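Local coordinates for protein alpha,alpha-trehalose-phosphate synthase (UDP-forming) (Burkholderia xenovorans, PDB 5HXA) that belongs to glycosyltransferase family 20, whose members have the GT-B architecture of two Rossmann-like domains facing each other across a cleft, at residues 191-196 against 227-232; 232-237 against 450-455. All coordinates share one frame; numbering follows the deposited sequence.

Contact 1 of 2, residues 191-196 against 227-232; sequences IGFQTD and LKVGAY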
ATOM      1  N   ILE A 191      -0.471  24.757  -1.482  1.00 18.31           N
ATOM      2  CA  ILE A 191      -0.580  23.473  -0.808  1.00 17.36           C
ATOM      3  C   ILE A 191       0.815  23.064  -0.358  1.00 21.48           C
ATOM      4  O   ILE A 191       1.737  22.986  -1.177  1.00 20.98           O
ATOM      5  CB  ILE A 191      -1.195  22.388  -1.705  1.00 18.80           C
ATOM      6  CG1 ILE A 191      -2.632  22.744  -2.096  1.00 19.62           C
ATOM      7  CG2 ILE A 191      -1.175  21.045  -0.971  1.00 19.17           C
ATOM      8  CD1 ILE A 191      -3.270  21.691  -3.014  1.00 17.68           C
ATOM      9  N   GLY A 192       0.963  22.796   0.934  1.00 20.33           N
ATOM     10  CA  GLY A 192       2.220  22.336   1.504  1.00 17.88           C
ATOM     11  C   GLY A 192       2.101  20.905   1.998  1.00 17.39           C
ATOM     12  O   GLY A 192       1.067  20.508   2.549  1.00 16.29           O
ATOM     13  N   PHE A 193       3.167  20.138   1.793  1.00 16.46           N
ATOM     14  CA  PHE A 193       3.303  18.769   2.268  1.00 17.69           C
ATOM     15  C   PHE A 193       4.568  18.665   3.111  1.00 19.08           C
ATOM     16  O   PHE A 193       5.419  19.557   3.102  1.00 17.90           O
ATOM     17  CB  PHE A 193       3.383  17.774   1.101  1.00 15.21           C
ATOM     18  CG  PHE A 193       2.151  17.742   0.225  1.00 17.75           C
ATOM     19  CD1 PHE A 193       1.027  17.017   0.611  1.00 16.83           C
ATOM     20  CD2 PHE A 193       2.129  18.403  -0.994  1.00 20.72           C
ATOM     21  CE1 PHE A 193      -0.104  16.967  -0.202  1.00 17.76           C
ATOM     22  CE2 PHE A 193       1.006  18.353  -1.818  1.00 15.72           C
ATOM     23  CZ  PHE A 193      -0.114  17.646  -1.415  1.00 15.54           C
ATOM     24  N   GLN A 194       4.705  17.547   3.829  1.00 18.70           N
ATOM     25  CA  GLN A 194       5.852  17.390   4.721  1.00 19.62           C
ATOM     26  C   GLN A 194       7.138  17.145   3.941  1.00 23.57           C
ATOM     27  O   GLN A 194       8.197  17.662   4.314  1.00 19.12           O
ATOM     28  CB  GLN A 194       5.618  16.239   5.715  1.00 17.48           C
ATOM     29  CG  GLN A 194       4.490  16.454   6.724  1.00 14.62           C
ATOM     30  CD  GLN A 194       4.921  17.264   7.943  1.00 21.81           C
ATOM     31  OE1 GLN A 194       5.901  18.004   7.893  1.00 18.74           O
ATOM     32  NE2 GLN A 194       4.187  17.113   9.052  1.00 19.79           N
ATOM     33  N   THR A 195       7.079  16.356   2.863  1.00 17.10           N
ATOM     34  CA  THR A 195       8.291  15.930   2.165  1.00 15.70           C
ATOM     35  C   THR A 195       8.103  16.066   0.656  1.00 21.01           C
ATOM     36  O   THR A 195       6.986  16.221   0.162  1.00 16.87           O
ATOM     37  CB  THR A 195       8.667  14.471   2.475  1.00 19.65           C
ATOM     38  OG1 THR A 195       7.703  13.605   1.877  1.00 18.90           O
ATOM     39  CG2 THR A 195       8.714  14.196   3.976  1.00 19.20           C
ATOM     40  N   ASP A 196       9.220  15.989  -0.081  0.97 19.77           N
ATOM     41  CA  ASP A 196       9.177  16.041  -1.544  0.62 22.22           C
ATOM     42  C   ASP A 196       8.395  14.865  -2.115  0.86 18.68           C
ATOM     43  O   ASP A 196       7.717  14.997  -3.139  0.82 14.86           O
ATOM     44  CB  ASP A 196      10.597  16.032  -2.129  0.62 29.01           C
ATOM     45  CG  ASP A 196      11.430  17.232  -1.712  0.62 30.68           C
ATOM     46  OD1 ASP A 196      10.881  18.341  -1.580  0.62 32.01           O
ATOM     47  OD2 ASP A 196      12.657  17.062  -1.542  0.62 33.09           O
ATOM     48  N   LEU A 227      -1.928  27.153  -8.750  1.00 18.61           N
ATOM     49  CA  LEU A 227      -1.628  27.076  -7.324  1.00 18.19           C
ATOM     50  C   LEU A 227      -0.159  26.716  -7.172  1.00 20.94           C
ATOM     51  O   LEU A 227       0.456  26.147  -8.081  1.00 20.90           O
ATOM     52  CB  LEU A 227      -2.507  26.040  -6.601  1.00 17.88           C
ATOM     53  CG  LEU A 227      -2.449  24.578  -7.055  1.00 19.02           C
ATOM     54  CD1 LEU A 227      -2.769  23.636  -5.900  1.00 19.57           C
ATOM     55  CD2 LEU A 227      -3.409  24.292  -8.227  1.00 20.40           C
ATOM     56  N   LYS A 228       0.400  27.049  -6.010  1.00 19.73           N
ATOM     57  CA  LYS A 228       1.765  26.662  -5.668  1.00 22.14           C
ATOM     58  C   LYS A 228       1.717  25.423  -4.785  1.00 24.97           C
ATOM     59  O   LYS A 228       0.927  25.364  -3.837  1.00 21.74           O
ATOM     60  CB  LYS A 228       2.513  27.793  -4.952  1.00 24.14           C
ATOM     61  CG  LYS A 228       3.995  27.468  -4.701  1.00 27.69           C
ATOM     62  CD  LYS A 228       4.759  28.688  -4.247  1.00 42.25           C
ATOM     63  CE  LYS A 228       6.226  28.370  -3.987  1.00 44.50           C
ATOM     64  NZ  LYS A 228       6.928  27.934  -5.217  1.00 48.01           N
ATOM     65  N   VAL A 229       2.544  24.431  -5.103  1.00 20.04           N
ATOM     66  CA  VAL A 229       2.588  23.179  -4.355  1.00 16.47           C
ATOM     67  C   VAL A 229       4.027  22.959  -3.907  1.00 20.70           C
ATOM     68  O   VAL A 229       4.944  22.983  -4.733  1.00 21.88           O
ATOM     69  CB  VAL A 229       2.083  21.989  -5.200  1.00 21.81           C
ATOM     70  CG1 VAL A 229       1.973  20.725  -4.353  1.00 19.38           C
ATOM     71  CG2 VAL A 229       0.717  22.314  -5.826  1.00 20.81           C
ATOM     72  N   GLY A 230       4.234  22.766  -2.600  1.00 21.91           N
ATOM     73  CA  GLY A 230       5.590  22.637  -2.099  1.00 18.18           C
ATOM     74  C   GLY A 230       5.706  21.693  -0.920  1.00 21.45           C
ATOM     75  O   GLY A 230       4.713  21.269  -0.325  1.00 19.77           O
ATOM     76  N   ALA A 231       6.954  21.359  -0.595  1.00 19.75           N
ATOM     77  CA  ALA A 231       7.294  20.636   0.624  1.00 18.52           C
ATOM     78  C   ALA A 231       7.790  21.631   1.665  1.00 22.22           C
ATOM     79  O   ALA A 231       8.702  22.416   1.392  1.00 19.08           O
ATOM     80  CB  ALA A 231       8.372  19.577   0.363  1.00 20.19           C
ATOM     81  N   TYR A 232       7.203  21.594   2.856  1.00 15.75           N
ATOM     82  CA  TYR A 232       7.644  22.442   3.964  1.00 18.32           C
ATOM     83  C   TYR A 232       7.737  21.552   5.195  1.00 18.58           C
ATOM     84  O   TYR A 232       6.786  21.468   5.982  1.00 21.32           O
ATOM     85  CB  TYR A 232       6.689  23.608   4.215  1.00 16.89           C
ATOM     86  CG  TYR A 232       6.256  24.404   2.997  1.00 19.22           C
ATOM     87  CD1 TYR A 232       5.296  23.909   2.116  1.00 19.80           C
ATOM     88  CD2 TYR A 232       6.769  25.682   2.756  1.00 21.11           C
ATOM     89  CE1 TYR A 232       4.883  24.648   1.004  1.00 20.50           C
ATOM     90  CE2 TYR A 232       6.350  26.435   1.658  1.00 23.50           C
ATOM     91  CZ  TYR A 232       5.404  25.912   0.788  1.00 24.24           C
ATOM     92  OH  TYR A 232       4.987  26.659  -0.297  1.00 24.74           O
TER

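Contact 2 of 2, residues 232-237 against 450-455; sequences YPIGIY and SVWRDT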
ATOM      1  N   TYR A 232       7.203  21.594   2.856  1.00 15.75           N
ATOM      2  CA  TYR A 232       7.644  22.442   3.964  1.00 18.32           C
ATOM      3  C   TYR A 232       7.737  21.552   5.195  1.00 18.58           C
ATOM      4  O   TYR A 232       6.786  21.468   5.982  1.00 21.32           O
ATOM      5  CB  TYR A 232       6.689  23.608   4.215  1.00 16.89           C
ATOM      6  CG  TYR A 232       6.256  24.404   2.997  1.00 19.22           C
ATOM      7  CD1 TYR A 232       5.296  23.909   2.116  1.00 19.80           C
ATOM      8  CD2 TYR A 232       6.769  25.682   2.756  1.00 21.11           C
ATOM      9  CE1 TYR A 232       4.883  24.648   1.004  1.00 20.50           C
ATOM     10  CE2 TYR A 232       6.350  26.435   1.658  1.00 23.50           C
ATOM     11  CZ  TYR A 232       5.404  25.912   0.788  1.00 24.24           C
ATOM     12  OH  TYR A 232       4.987  26.659  -0.297  1.00 24.74           O
ATOM     13  N   PRO A 233       8.864  20.870   5.394  1.00 22.79           N
ATOM     14  CA  PRO A 233       8.952  19.914   6.511  1.00 23.39           C
ATOM     15  C   PRO A 233       8.897  20.644   7.844  1.00 22.10           C
ATOM     16  O   PRO A 233       9.638  21.602   8.077  1.00 19.32           O
ATOM     17  CB  PRO A 233      10.305  19.218   6.289  1.00 18.60           C
ATOM     18  CG  PRO A 233      11.107  20.189   5.476  1.00 21.72           C
ATOM     19  CD  PRO A 233      10.108  20.924   4.603  1.00 25.41           C
ATOM     20  N   ILE A 234       8.001  20.190   8.723  1.00 20.27           N
ATOM     21  CA  ILE A 234       7.810  20.887   9.987  1.00 22.09           C
ATOM     22  C   ILE A 234       9.015  20.640  10.889  1.00 23.13           C
ATOM     23  O   ILE A 234       9.571  19.532  10.941  1.00 21.93           O
ATOM     24  CB  ILE A 234       6.480  20.471  10.648  1.00 23.89           C
ATOM     25  CG1 ILE A 234       6.148  21.398  11.821  1.00 31.94           C
ATOM     26  CG2 ILE A 234       6.517  19.039  11.149  1.00 24.74           C
ATOM     27  CD1 ILE A 234       4.736  21.199  12.368  1.00 32.51           C
ATOM     28  N   GLY A 235       9.461  21.693  11.570  1.00 23.42           N
ATOM     29  CA  GLY A 235      10.617  21.623  12.429  1.00 20.17           C
ATOM     30  C   GLY A 235      10.265  21.771  13.898  1.00 22.95           C
ATOM     31  O   GLY A 235       9.102  21.708  14.304  1.00 23.01           O
ATOM     32  N   ILE A 236      11.309  21.958  14.702  1.00 19.55           N
ATOM     33  CA  ILE A 236      11.194  22.188  16.133  1.00 22.95           C
ATOM     34  C   ILE A 236      12.023  23.420  16.478  1.00 25.20           C
ATOM     35  O   ILE A 236      12.612  24.048  15.605  1.00 21.89           O
ATOM     36  CB  ILE A 236      11.664  20.973  16.962  1.00 22.85           C
ATOM     37  CG1 ILE A 236      13.154  20.709  16.729  1.00 17.15           C
ATOM     38  CG2 ILE A 236      10.834  19.734  16.629  1.00 20.94           C
ATOM     39  CD1 ILE A 236      13.754  19.712  17.719  1.00 22.37           C
ATOM     40  N   TYR A 237      12.062  23.758  17.769  1.00 20.48           N
ATOM     41  CA  TYR A 237      13.013  24.727  18.306  1.00 22.89           C
ATOM     42  C   TYR A 237      14.057  23.949  19.094  1.00 20.87           C
ATOM     43  O   TYR A 237      13.893  23.733  20.304  1.00 20.40           O
ATOM     44  CB  TYR A 237      12.316  25.762  19.192  1.00 29.11           C
ATOM     45  CG  TYR A 237      11.408  26.702  18.420  1.00 29.92           C
ATOM     46  CD1 TYR A 237      11.927  27.564  17.461  1.00 30.17           C
ATOM     47  CD2 TYR A 237      10.035  26.724  18.649  1.00 33.21           C
ATOM     48  CE1 TYR A 237      11.104  28.432  16.749  1.00 33.50           C
ATOM     49  CE2 TYR A 237       9.200  27.591  17.942  1.00 33.10           C
ATOM     50  CZ  TYR A 237       9.743  28.438  16.993  1.00 35.26           C
ATOM     51  OH  TYR A 237       8.928  29.295  16.289  1.00 41.26           O
ATOM     52  N   SER A 450      10.298  28.191  13.127  1.00 21.69           N
ATOM     53  CA  SER A 450      10.013  29.526  12.597  1.00 23.49           C
ATOM     54  C   SER A 450      10.228  29.577  11.093  1.00 29.07           C
ATOM     55  O   SER A 450       9.463  30.231  10.374  1.00 25.75           O
ATOM     56  CB  SER A 450      10.882  30.586  13.278  1.00 28.67           C
ATOM     57  OG  SER A 450      10.434  30.819  14.597  1.00 45.17           O
ATOM     58  N   VAL A 451      11.272  28.900  10.600  1.00 27.23           N
ATOM     59  CA  VAL A 451      11.521  28.856   9.161  1.00 29.36           C
ATOM     60  C   VAL A 451      10.353  28.193   8.446  1.00 25.03           C
ATOM     61  O   VAL A 451       9.880  28.678   7.414  1.00 28.81           O
ATOM     62  CB  VAL A 451      12.854  28.138   8.864  1.00 32.57           C
ATOM     63  CG1 VAL A 451      13.018  27.907   7.357  1.00 30.91           C
ATOM     64  CG2 VAL A 451      14.020  28.948   9.402  1.00 28.36           C
ATOM     65  N   TRP A 452       9.854  27.090   9.001  1.00 25.08           N
ATOM     66  CA  TRP A 452       8.687  26.418   8.439  1.00 26.62           C
ATOM     67  C   TRP A 452       7.513  27.379   8.290  1.00 25.23           C
ATOM     68  O   TRP A 452       6.931  27.518   7.208  1.00 25.68           O
ATOM     69  CB  TRP A 452       8.307  25.241   9.334  1.00 27.64           C
ATOM     70  CG  TRP A 452       7.018  24.569   8.965  1.00 26.30           C
ATOM     71  CD1 TRP A 452       6.829  23.675   7.958  1.00 25.89           C
ATOM     72  CD2 TRP A 452       5.744  24.727   9.610  1.00 21.65           C
ATOM     73  NE1 TRP A 452       5.520  23.264   7.928  1.00 27.41           N
ATOM     74  CE2 TRP A 452       4.829  23.892   8.930  1.00 24.37           C
ATOM     75  CE3 TRP A 452       5.286  25.490  10.688  1.00 21.47           C
ATOM     76  CZ2 TRP A 452       3.482  23.799   9.295  1.00 22.55           C
ATOM     77  CZ3 TRP A 452       3.949  25.388  11.062  1.00 28.00           C
ATOM     78  CH2 TRP A 452       3.062  24.547  10.362  1.00 27.28           C
ATOM     79  N   ARG A 453       7.160  28.047   9.385  1.00 22.13           N
ATOM     80  CA  ARG A 453       6.024  28.961   9.369  0.51 25.76           C
ATOM     81  C   ARG A 453       6.275  30.146   8.443  1.00 24.88           C
ATOM     82  O   ARG A 453       5.388  30.541   7.673  1.00 24.22           O
ATOM     83  CB  ARG A 453       5.733  29.435  10.795  0.51 28.40           C
ATOM     84  CG  ARG A 453       4.812  30.625  10.886  0.51 34.67           C
ATOM     85  CD  ARG A 453       5.529  31.800  11.523  0.51 40.73           C
ATOM     86  NE  ARG A 453       5.906  31.523  12.903  0.51 44.40           N
ATOM     87  CZ  ARG A 453       6.890  32.140  13.552  0.51 41.23           C
ATOM     88  NH1 ARG A 453       7.624  33.066  12.944  0.51 32.86           N
ATOM     89  NH2 ARG A 453       7.152  31.815  14.809  0.51 41.61           N
ATOM     90  N   ASP A 454       7.475  30.728   8.495  1.00 21.89           N
ATOM     91  CA  ASP A 454       7.725  31.924   7.694  1.00 24.40           C
ATOM     92  C   ASP A 454       7.813  31.598   6.210  1.00 26.55           C
ATOM     93  O   ASP A 454       7.402  32.411   5.372  1.00 23.44           O
ATOM     94  CB  ASP A 454       8.995  32.627   8.157  1.00 28.95           C
ATOM     95  CG  ASP A 454       8.847  33.251   9.536  1.00 34.93           C
ATOM     96  OD1 ASP A 454       7.700  33.422  10.001  1.00 32.95           O
ATOM     97  OD2 ASP A 454       9.885  33.572  10.143  1.00 33.74           O
ATOM     98  N   THR A 455       8.367  30.432   5.856  1.00 21.68           N
ATOM     99  CA  THR A 455       8.460  30.096   4.440  1.00 24.42           C
ATOM    100  C   THR A 455       7.081  29.819   3.865  1.00 20.91           C
ATOM    101  O   THR A 455       6.769  30.251   2.750  1.00 23.68           O
ATOM    102  CB  THR A 455       9.382  28.892   4.207  1.00 23.29           C
ATOM    103  OG1 THR A 455       8.898  27.777   4.954  1.00 36.57           O
ATOM    104  CG2 THR A 455      10.811  29.212   4.634  1.00 22.81           C
TER

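Contact 1 of 2, residues 191-196 against 227-232
Ile191 pairs with Val229, Gly192 with Gly230 and Phe193 with Ala231, as neighbouring parallel strands 191-193 and 227-231 of the N-terminal Rossmann-like domain run at 16° to each other. Four backbone hydrogen bonds join them. Ile191 N gives to Lys228 O at 2.8 Å, and Ile191 O receives Gly230 N at 2.9 Å. Phe193 N then gives to Gly230 O at 2.9 Å, and Phe193 O takes Tyr232 N at 2.7 Å, so the pairing lasts one residue beyond the second strand.

Ile191, Phe193, Val229 and Ala231 send their side chains to one face of the sheet. There CG1 of Val229 meets the edge of the Phe193 ring, nearly in its plane, 3.6 Å from CE2. Further back, the CD1 methyls of Ile191 and Leu227 touch tip to tip at 3.5 Å. Branched and aromatic groups suit this face because helix 196-208 lies against it: its Phe202 meets the Phe193 ring and also touches Ile191 and Val229.

Gly192 and Gly230 mark the opposite face. With CG of Tyr232 beside its own backbone N (chi1 -48°), the phenol folds back along the strand, and its CD1 edge comes within 3.5 Å of Gly192 CA. Gly192, with no side chain, lets this edge lie close against the main chain. The phenol hydroxyl is hydrogen-bonded to Asp459 of helix 449-461, which helps hold the far end of the ring.

Past the strand, the Gln194 side chain leaves the pair and its NE2 hydrogen-bonds His163 O, while Thr195 occupies the N-cap of helix 196-208, its OG1 hydrogen-bonded to Asp198. Four bonds thus join the strands, other main-chain groups of Gly192 and Val229 turn outward to Phe160, Leu162 and Gly218, and the pair carries an apolar layer on one face and a tethered aromatic ring on the other.

Contact 2 of 2, residues 232-237 against 450-455
The indole of Trp452 carries Ile234 on one face: Ile234 CA makes a CH-pi contact 3.9 Å from the centroid of the five-membered ring, 22° off its normal, and Ile234 CG1 lies 4.0 Å from Trp452 CD2. At the indole edge, near its plane, sits the carbonyl of Tyr232, and Tyr232 CB packs 3.7 Å from Trp452 CD1. CG of Trp452 is anti to the backbone N (chi1 173°), which carries the ring off the helix toward the loop. Phe161 meets the indole edge-to-face, and Trp136 lies against it at a slant; both belong to the parallel core of the N-terminal sheet.

The other two rings are touched at their edges by hydroxyls. Thr455 OG1 lies in the plane of the Tyr232 ring, 3.7 Å from CD2. At the far end of the loop, Ser450 OG is in the plane of the Tyr237 ring and hydrogen-bonds Tyr237 OH at 2.7 Å. Tyr237 itself is the N-cap residue of helix 238-247.

Helix 449-461, the chain's last, packs on the N-terminal domain, as in other GT-B proteins. Side chains mainly hold the loop to it, by CH-pi and apolar packing mid-loop and a hydroxyl tie beside the Ile236-Leu449 backbone bond.

How the contacts relate
Contact 1 closes where contact 2 opens, and their centres are 12 Å apart. Tyr232 belongs to both: its side chain lies between the sheet and helix 449-461, while its carbonyl reaches the Trp452 edge. Gln194 makes a second join, its OE1 lying 3.1 Å from Ile234 N in a probable hydrogen bond, with Gln194 O packed 3.3 Å from Pro233 CB. Together they carry the chain from the N-terminal sheet, past the C-terminal helix, to helix 238-247. A sodium ion lies about 5 Å from the Thr195 side chain, and 1,2-ethanediol, probably from the crystallisation liquor, about 4 Å from that of Thr455.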